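PDB 4CUA: beta-galactosidase from Streptococcus pneumoniae, which hydrolyses terminal beta-galactosides and carries, in the fragment described here, a calcium-containing carbohydrate-binding module that probably binds galactose-containing glycans. Local coordinates for residues H84-E98 with I158-S172. Numbering follows the deposited sequence.
Sequences HEDHGVGAPKSYVIE and IRIRMVKADNKRGTS. With EDO (1,2-ethanediol), chain D; EDO (1,2-ethanediol), chain E.
Glu-98 OE1 is gripped by two arginines, Arg-161 NE at 2.8 Å and Arg-159 NE at 3.2 Å, which approach from opposite faces of the carboxylate plane, the first on the syn side and the second on the anti side. Each finds the oxygen at the edge of its own guanidinium, close to its plane. Arg-161 also turns NH2 toward OE2 in a salt bridge, though the modelled distance is too short to be taken at face value; its chain bends at chi3 (52°), bringing one guanidinium face onto Val-96 CB. Arg-159 instead runs extended, its guanidinium held in a cation-pi contact with Trp-128, while Glu-58 takes the other end of Arg-161. With Glu-58, two carboxylates face two guanidinium groups, so the charges should largely balance.

Beneath this network the strands pair in antiparallel register, with Val-96 N to Arg-161 O at 2.8 Å. On the other face of the sheet Ile-97 CG1 packs on Ile-160 CG1 (3.9 Å), and CG of the selenomethionine Met-162 touches both Pro-92 CG and Tyr-95 CB, its side chain turned toward Phe-83 and Trp-49 in the core.

Beyond the strands the loops stay together. The salt bridge from Lys-93 NZ to Asp-166 OD1 (2.7 Å) ties Lys-93 to the type I turn from Ala-165 to Lys-168. Lys-168, kinked at chi2 (-61°), lays its chain along Val-89 and donates from NZ to Asp-86 O (2.7 Å), holding the loop that the Asx turn of Asp-86 shapes. Farther on, ND1 of the His-84 ring meets Ser-172 OG at its edge, 2.7 Å away. Antiparallel strand pairing, here with the His-84 side chain about 9 Å from the bound calcium ion, is characteristic of the beta-sandwich of galactose-binding-domain-like carbohydrate-binding modules.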
loop_
_atom_site.group_PDB
_atom_site.type_symbol
_atom_site.label_atom_id
_atom_site.label_comp_id
_atom_site.label_asym_id
_atom_site.label_seq_id
_atom_site.Cartn_x
_atom_site.Cartn_y
_atom_site.Cartn_z
ATOM N N HIS A 84 4.060 -11.313 2.587
ATOM C CA HIS A 84 3.709 -12.696 2.712
ATOM C C HIS A 84 4.296 -13.490 1.560
ATOM O O HIS A 84 4.484 -12.959 0.510
ATOM C CB HIS A 84 2.168 -12.839 2.836
ATOM C CG HIS A 84 1.625 -14.153 2.356
ATOM N ND1 HIS A 84 1.417 -14.405 1.032
ATOM C CD2 HIS A 84 1.315 -15.294 3.011
ATOM C CE1 HIS A 84 0.960 -15.635 0.873
ATOM N NE2 HIS A 84 0.883 -16.204 2.061
ATOM N N GLU A 85 4.576 -14.752 1.794
ATOM C CA GLU A 85 5.066 -15.598 0.703
ATOM C C GLU A 85 4.528 -16.997 0.815
ATOM O O GLU A 85 4.392 -17.570 1.895
ATOM C CB GLU A 85 6.598 -15.650 0.667
ATOM C CG GLU A 85 7.245 -16.403 1.807
ATOM C CD GLU A 85 8.756 -16.498 1.665
ATOM O OE1 GLU A 85 9.299 -16.090 0.636
ATOM O OE2 GLU A 85 9.413 -16.965 2.614
ATOM N N ASP A 86 4.267 -17.566 -0.358
ATOM C CA ASP A 86 3.921 -18.975 -0.522
ATOM C C ASP A 86 4.549 -19.405 -1.889
ATOM O O ASP A 86 5.371 -18.681 -2.416
ATOM C CB ASP A 86 2.437 -19.263 -0.342
ATOM C CG ASP A 86 1.532 -18.595 -1.407
ATOM O OD1 ASP A 86 1.994 -18.224 -2.501
ATOM O OD2 ASP A 86 0.303 -18.510 -1.075
ATOM N N HIS A 87 4.158 -20.559 -2.431
ATOM C CA HIS A 87 4.731 -21.002 -3.704
ATOM C C HIS A 87 4.527 -19.964 -4.810
ATOM O O HIS A 87 5.395 -19.784 -5.666
ATOM C CB HIS A 87 4.122 -22.350 -4.125
ATOM C CG HIS A 87 4.681 -22.893 -5.403
ATOM N ND1 HIS A 87 6.002 -23.277 -5.538
ATOM C CD2 HIS A 87 4.093 -23.142 -6.600
ATOM C CE1 HIS A 87 6.205 -23.718 -6.768
ATOM N NE2 HIS A 87 5.067 -23.638 -7.434
ATOM N N GLY A 88 3.388 -19.268 -4.764
ATOM C CA GLY A 88 2.998 -18.363 -5.814
ATOM C C GLY A 88 3.266 -16.875 -5.736
ATOM O O GLY A 88 3.287 -16.199 -6.736
ATOM N N VAL A 89 3.544 -16.384 -4.494
ATOM C CA VAL A 89 3.765 -14.999 -4.265
ATOM C C VAL A 89 4.869 -14.768 -3.257
ATOM O O VAL A 89 5.215 -15.708 -2.518
ATOM C CB VAL A 89 2.473 -14.293 -3.709
ATOM C CG1 VAL A 89 1.354 -14.333 -4.750
ATOM C CG2 VAL A 89 2.016 -14.831 -2.386
ATOM N N GLY A 90 5.344 -13.542 -3.180
ATOM C CA GLY A 90 6.284 -13.146 -2.135
ATOM C C GLY A 90 6.616 -11.699 -2.182
ATOM O O GLY A 90 5.956 -10.890 -2.825
ATOM N N ALA A 91 7.669 -11.315 -1.446
ATOM C CA ALA A 91 8.172 -9.940 -1.481
ATOM C C ALA A 91 8.582 -9.580 -2.923
ATOM O O ALA A 91 8.954 -10.462 -3.711
ATOM C CB ALA A 91 9.360 -9.858 -0.545
ATOM N N PRO A 92 8.539 -8.304 -3.265
ATOM C CA PRO A 92 8.893 -7.902 -4.643
ATOM C C PRO A 92 10.412 -7.862 -4.827
ATOM O O PRO A 92 11.152 -7.765 -3.858
ATOM C CB PRO A 92 8.323 -6.513 -4.748
ATOM C CG PRO A 92 8.297 -5.981 -3.301
ATOM C CD PRO A 92 8.085 -7.182 -2.449
ATOM N N LYS A 93 10.850 -7.926 -6.070
ATOM C CA LYS A 93 12.285 -7.780 -6.315
ATOM C C LYS A 93 12.727 -6.324 -6.331
ATOM O O LYS A 93 13.910 -6.073 -6.153
ATOM C CB LYS A 93 12.675 -8.458 -7.647
ATOM C CG LYS A 93 12.108 -7.831 -8.902
ATOM C CD LYS A 93 12.672 -8.518 -10.166
ATOM C CE LYS A 93 12.081 -7.946 -11.428
ATOM N NZ LYS A 93 12.802 -8.591 -12.618
ATOM N N SER A 94 11.852 -5.367 -6.583
ATOM C CA SER A 94 12.202 -3.983 -6.571
ATOM C C SER A 94 10.968 -3.182 -6.189
ATOM O O SER A 94 9.845 -3.692 -6.321
ATOM C CB SER A 94 12.747 -3.566 -7.958
ATOM O OG SER A 94 11.734 -3.538 -8.953
ATOM N N TYR A 95 11.163 -1.979 -5.696
ATOM C CA TYR A 95 10.063 -1.098 -5.295
ATOM C C TYR A 95 10.477 0.342 -5.227
ATOM O O TYR A 95 11.675 0.686 -5.182
ATOM C CB TYR A 95 9.516 -1.523 -3.886
ATOM C CG TYR A 95 10.597 -1.342 -2.821
ATOM C CD1 TYR A 95 11.507 -2.324 -2.556
ATOM C CD2 TYR A 95 10.682 -0.175 -2.109
ATOM C CE1 TYR A 95 12.538 -2.139 -1.616
ATOM C CE2 TYR A 95 11.705 0.011 -1.183
ATOM C CZ TYR A 95 12.588 -0.988 -0.941
ATOM O OH TYR A 95 13.627 -0.761 -0.010
ATOM N N VAL A 96 9.510 1.211 -5.237
ATOM C CA VAL A 96 9.684 2.618 -5.015
ATOM C C VAL A 96 8.558 3.052 -4.095
ATOM O O VAL A 96 7.392 2.717 -4.319
ATOM C CB VAL A 96 9.540 3.440 -6.290
ATOM C CG1 VAL A 96 9.636 4.923 -6.017
ATOM C CG2 VAL A 96 10.617 2.990 -7.264
ATOM N N ILE A 97 8.886 3.808 -3.060
ATOM C CA ILE A 97 7.883 4.433 -2.209
ATOM C C ILE A 97 7.676 5.888 -2.619
ATOM O O ILE A 97 8.666 6.659 -2.778
ATOM C CB ILE A 97 8.265 4.336 -0.705
ATOM C CG1 ILE A 97 8.399 2.882 -0.287
ATOM C CG2 ILE A 97 7.276 5.073 0.168
ATOM C CD1 ILE A 97 9.019 2.632 1.057
ATOM N N GLU A 98 6.429 6.277 -2.806
ATOM C CA GLU A 98 6.043 7.541 -3.432
ATOM C C GLU A 98 4.972 8.226 -2.653
ATOM O O GLU A 98 4.196 7.551 -1.973
ATOM C CB GLU A 98 5.532 7.244 -4.867
ATOM C CG GLU A 98 6.646 6.742 -5.746
ATOM C CD GLU A 98 6.194 6.197 -7.099
ATOM O OE1 GLU A 98 5.185 5.462 -7.204
ATOM O OE2 GLU A 98 6.891 6.503 -8.074
ATOM N N ILE A 158 0.298 7.898 0.361
ATOM C CA ILE A 158 1.520 7.305 -0.048
ATOM C C ILE A 158 1.205 5.967 -0.641
ATOM O O ILE A 158 0.150 5.405 -0.329
ATOM C CB ILE A 158 2.614 7.249 1.049
ATOM C CG1 ILE A 158 2.205 6.253 2.146
ATOM C CG2 ILE A 158 2.880 8.676 1.538
ATOM C CD1 ILE A 158 3.360 5.720 2.953
ATOM N N ARG A 159 2.111 5.493 -1.459
ATOM C CA ARG A 159 2.036 4.156 -2.020
ATOM C C ARG A 159 3.403 3.534 -2.186
ATOM O O ARG A 159 4.450 4.232 -2.237
ATOM C CB ARG A 159 1.299 4.107 -3.350
ATOM C CG ARG A 159 2.074 4.665 -4.545
ATOM C CD ARG A 159 1.158 4.749 -5.757
ATOM N NE ARG A 159 1.968 5.163 -6.903
ATOM C CZ ARG A 159 1.428 5.357 -8.113
ATOM N NH1 ARG A 159 0.142 5.111 -8.329
ATOM N NH2 ARG A 159 2.217 5.748 -9.089
ATOM N N ILE A 160 3.422 2.219 -2.225
ATOM C CA ILE A 160 4.577 1.447 -2.535
ATOM C C ILE A 160 4.296 0.716 -3.866
ATOM O O ILE A 160 3.379 -0.023 -3.989
ATOM C CB ILE A 160 5.065 0.560 -1.347
ATOM C CG1 ILE A 160 6.332 -0.149 -1.700
ATOM C CG2 ILE A 160 3.966 -0.420 -0.895
ATOM C CD1 ILE A 160 6.986 -0.938 -0.582
ATOM N N ARG A 161 5.165 0.984 -4.844
ATOM C CA ARG A 161 5.011 0.492 -6.228
ATOM C C ARG A 161 6.093 -0.531 -6.466
ATOM O O ARG A 161 7.319 -0.268 -6.284
ATOM C CB ARG A 161 5.115 1.691 -7.163
ATOM C CG ARG A 161 4.974 1.304 -8.642
ATOM C CD ARG A 161 4.723 2.508 -9.483
ATOM N NE ARG A 161 5.682 3.595 -9.276
ATOM C CZ ARG A 161 6.904 3.648 -9.779
ATOM N NH1 ARG A 161 7.365 2.705 -10.595
ATOM N NH2 ARG A 161 7.648 4.699 -9.497
HETATM N N MSE A 162 5.681 -1.740 -6.842
HETATM C CA MSE A 162 6.484 -2.922 -6.671
HETATM C C MSE A 162 6.493 -3.877 -7.848
HETATM O O MSE A 162 5.445 -4.103 -8.441
HETATM C CB MSE A 162 5.904 -3.787 -5.534
HETATM C CG MSE A 162 5.929 -3.009 -4.209
HETATM SE SE MSE A 162 4.845 -3.916 -2.841
HETATM C CE MSE A 162 3.089 -3.630 -3.645
ATOM N N VAL A 163 7.646 -4.399 -8.205
ATOM C CA VAL A 163 7.720 -5.402 -9.270
ATOM C C VAL A 163 7.906 -6.758 -8.657
ATOM O O VAL A 163 8.800 -6.969 -7.795
ATOM C CB VAL A 163 8.889 -5.110 -10.227
ATOM C CG1 VAL A 163 8.827 -6.115 -11.363
ATOM C CG2 VAL A 163 8.780 -3.724 -10.799
ATOM N N LYS A 164 7.101 -7.744 -9.057
ATOM C CA LYS A 164 7.222 -9.072 -8.510
ATOM C C LYS A 164 8.536 -9.744 -8.768
ATOM O O LYS A 164 9.200 -9.416 -9.750
ATOM C CB LYS A 164 6.124 -9.988 -9.037
ATOM C CG LYS A 164 6.342 -10.415 -10.477
ATOM C CD LYS A 164 5.354 -11.493 -10.884
ATOM C CE LYS A 164 5.756 -12.112 -12.244
ATOM N NZ LYS A 164 7.080 -12.802 -12.191
ATOM N N ALA A 165 8.867 -10.695 -7.927
ATOM C CA ALA A 165 10.072 -11.496 -8.110
ATOM C C ALA A 165 9.849 -12.369 -9.361
ATOM O O ALA A 165 8.763 -12.860 -9.615
ATOM C CB ALA A 165 10.307 -12.345 -6.898
ATOM N N ASP A 166 10.941 -12.640 -10.068
ATOM C CA ASP A 166 10.836 -13.444 -11.281
ATOM C C ASP A 166 10.391 -14.867 -11.071
ATOM O O ASP A 166 9.640 -15.448 -11.917
ATOM C CB ASP A 166 12.189 -13.448 -12.001
ATOM C CG ASP A 166 12.588 -12.115 -12.540
ATOM O OD1 ASP A 166 11.818 -11.128 -12.576
ATOM O OD2 ASP A 166 13.769 -12.046 -13.013
ATOM N N ASN A 167 10.691 -15.438 -9.921
ATOM C CA ASN A 167 10.236 -16.760 -9.586
ATOM C C ASN A 167 8.854 -16.848 -8.904
ATOM O O ASN A 167 8.460 -17.900 -8.422
ATOM C CB ASN A 167 11.306 -17.534 -8.785
ATOM C CG ASN A 167 11.484 -17.036 -7.363
ATOM O OD1 ASN A 167 10.957 -16.004 -6.956
ATOM N ND2 ASN A 167 12.212 -17.806 -6.585
ATOM N N LYS A 168 8.117 -15.738 -8.904
ATOM C CA LYS A 168 6.789 -15.715 -8.314
ATOM C C LYS A 168 5.778 -15.287 -9.369
ATOM O O LYS A 168 6.139 -14.679 -10.378
ATOM C CB LYS A 168 6.790 -14.719 -7.152
ATOM C CG LYS A 168 7.683 -15.051 -5.989
ATOM C CD LYS A 168 7.358 -16.342 -5.296
ATOM C CE LYS A 168 8.195 -16.554 -4.034
ATOM N NZ LYS A 168 7.796 -17.765 -3.326
ATOM N N ARG A 169 4.504 -15.504 -9.062
ATOM C CA ARG A 169 3.419 -15.093 -9.917
ATOM C C ARG A 169 2.743 -13.773 -9.374
ATOM O O ARG A 169 1.774 -13.274 -9.935
ATOM C CB ARG A 169 2.414 -16.230 -10.062
ATOM C CG ARG A 169 2.970 -17.476 -10.817
ATOM C CD ARG A 169 2.016 -18.630 -10.795
ATOM N NE ARG A 169 0.895 -18.398 -11.746
ATOM C CZ ARG A 169 -0.180 -19.173 -11.823
ATOM N NH1 ARG A 169 -0.315 -20.253 -11.091
ATOM N NH2 ARG A 169 -1.109 -18.862 -12.727
ATOM N N GLY A 170 3.289 -13.233 -8.266
ATOM C CA GLY A 170 2.822 -11.952 -7.765
ATOM C C GLY A 170 3.528 -11.550 -6.505
ATOM O O GLY A 170 4.319 -12.309 -5.955
ATOM N N THR A 171 3.176 -10.318 -6.085
ATOM C CA THR A 171 3.635 -9.699 -4.842
ATOM C C THR A 171 2.503 -9.862 -3.855
ATOM O O THR A 171 1.337 -9.955 -4.232
ATOM C CB THR A 171 3.984 -8.246 -5.064
ATOM O OG1 THR A 171 5.034 -8.222 -6.056
ATOM C CG2 THR A 171 4.529 -7.607 -3.794
ATOM N N SER A 172 2.862 -9.896 -2.583
ATOM C CA SER A 172 1.896 -10.159 -1.542
ATOM C C SER A 172 2.161 -9.403 -0.222
ATOM O O SER A 172 3.268 -9.417 0.294
ATOM C CB SER A 172 1.872 -11.648 -1.252
ATOM O OG SER A 172 0.961 -12.030 -0.221
HETATM C C1 EDO D . -1.431 -16.483 -3.275
HETATM O O1 EDO D . -1.707 -17.645 -2.511
HETATM C C2 EDO D . -2.678 -15.748 -3.716
HETATM O O2 EDO D . -3.351 -15.248 -2.513
HETATM C C1 EDO E . -2.447 3.627 -9.278
HETATM O O1 EDO E . -3.423 3.013 -9.980
HETATM C C2 EDO E . -2.801 3.390 -7.752
HETATM O O2 EDO E . -1.671 3.481 -7.057
HETATM O O HOH W 1 5.492 -19.051 -8.424
HETATM O O HOH W 2 8.185 -20.156 -5.024
HETATM O O HOH W 3 7.126 -11.434 -5.774
HETATM O O HOH W 4 4.929 7.085 -10.246
#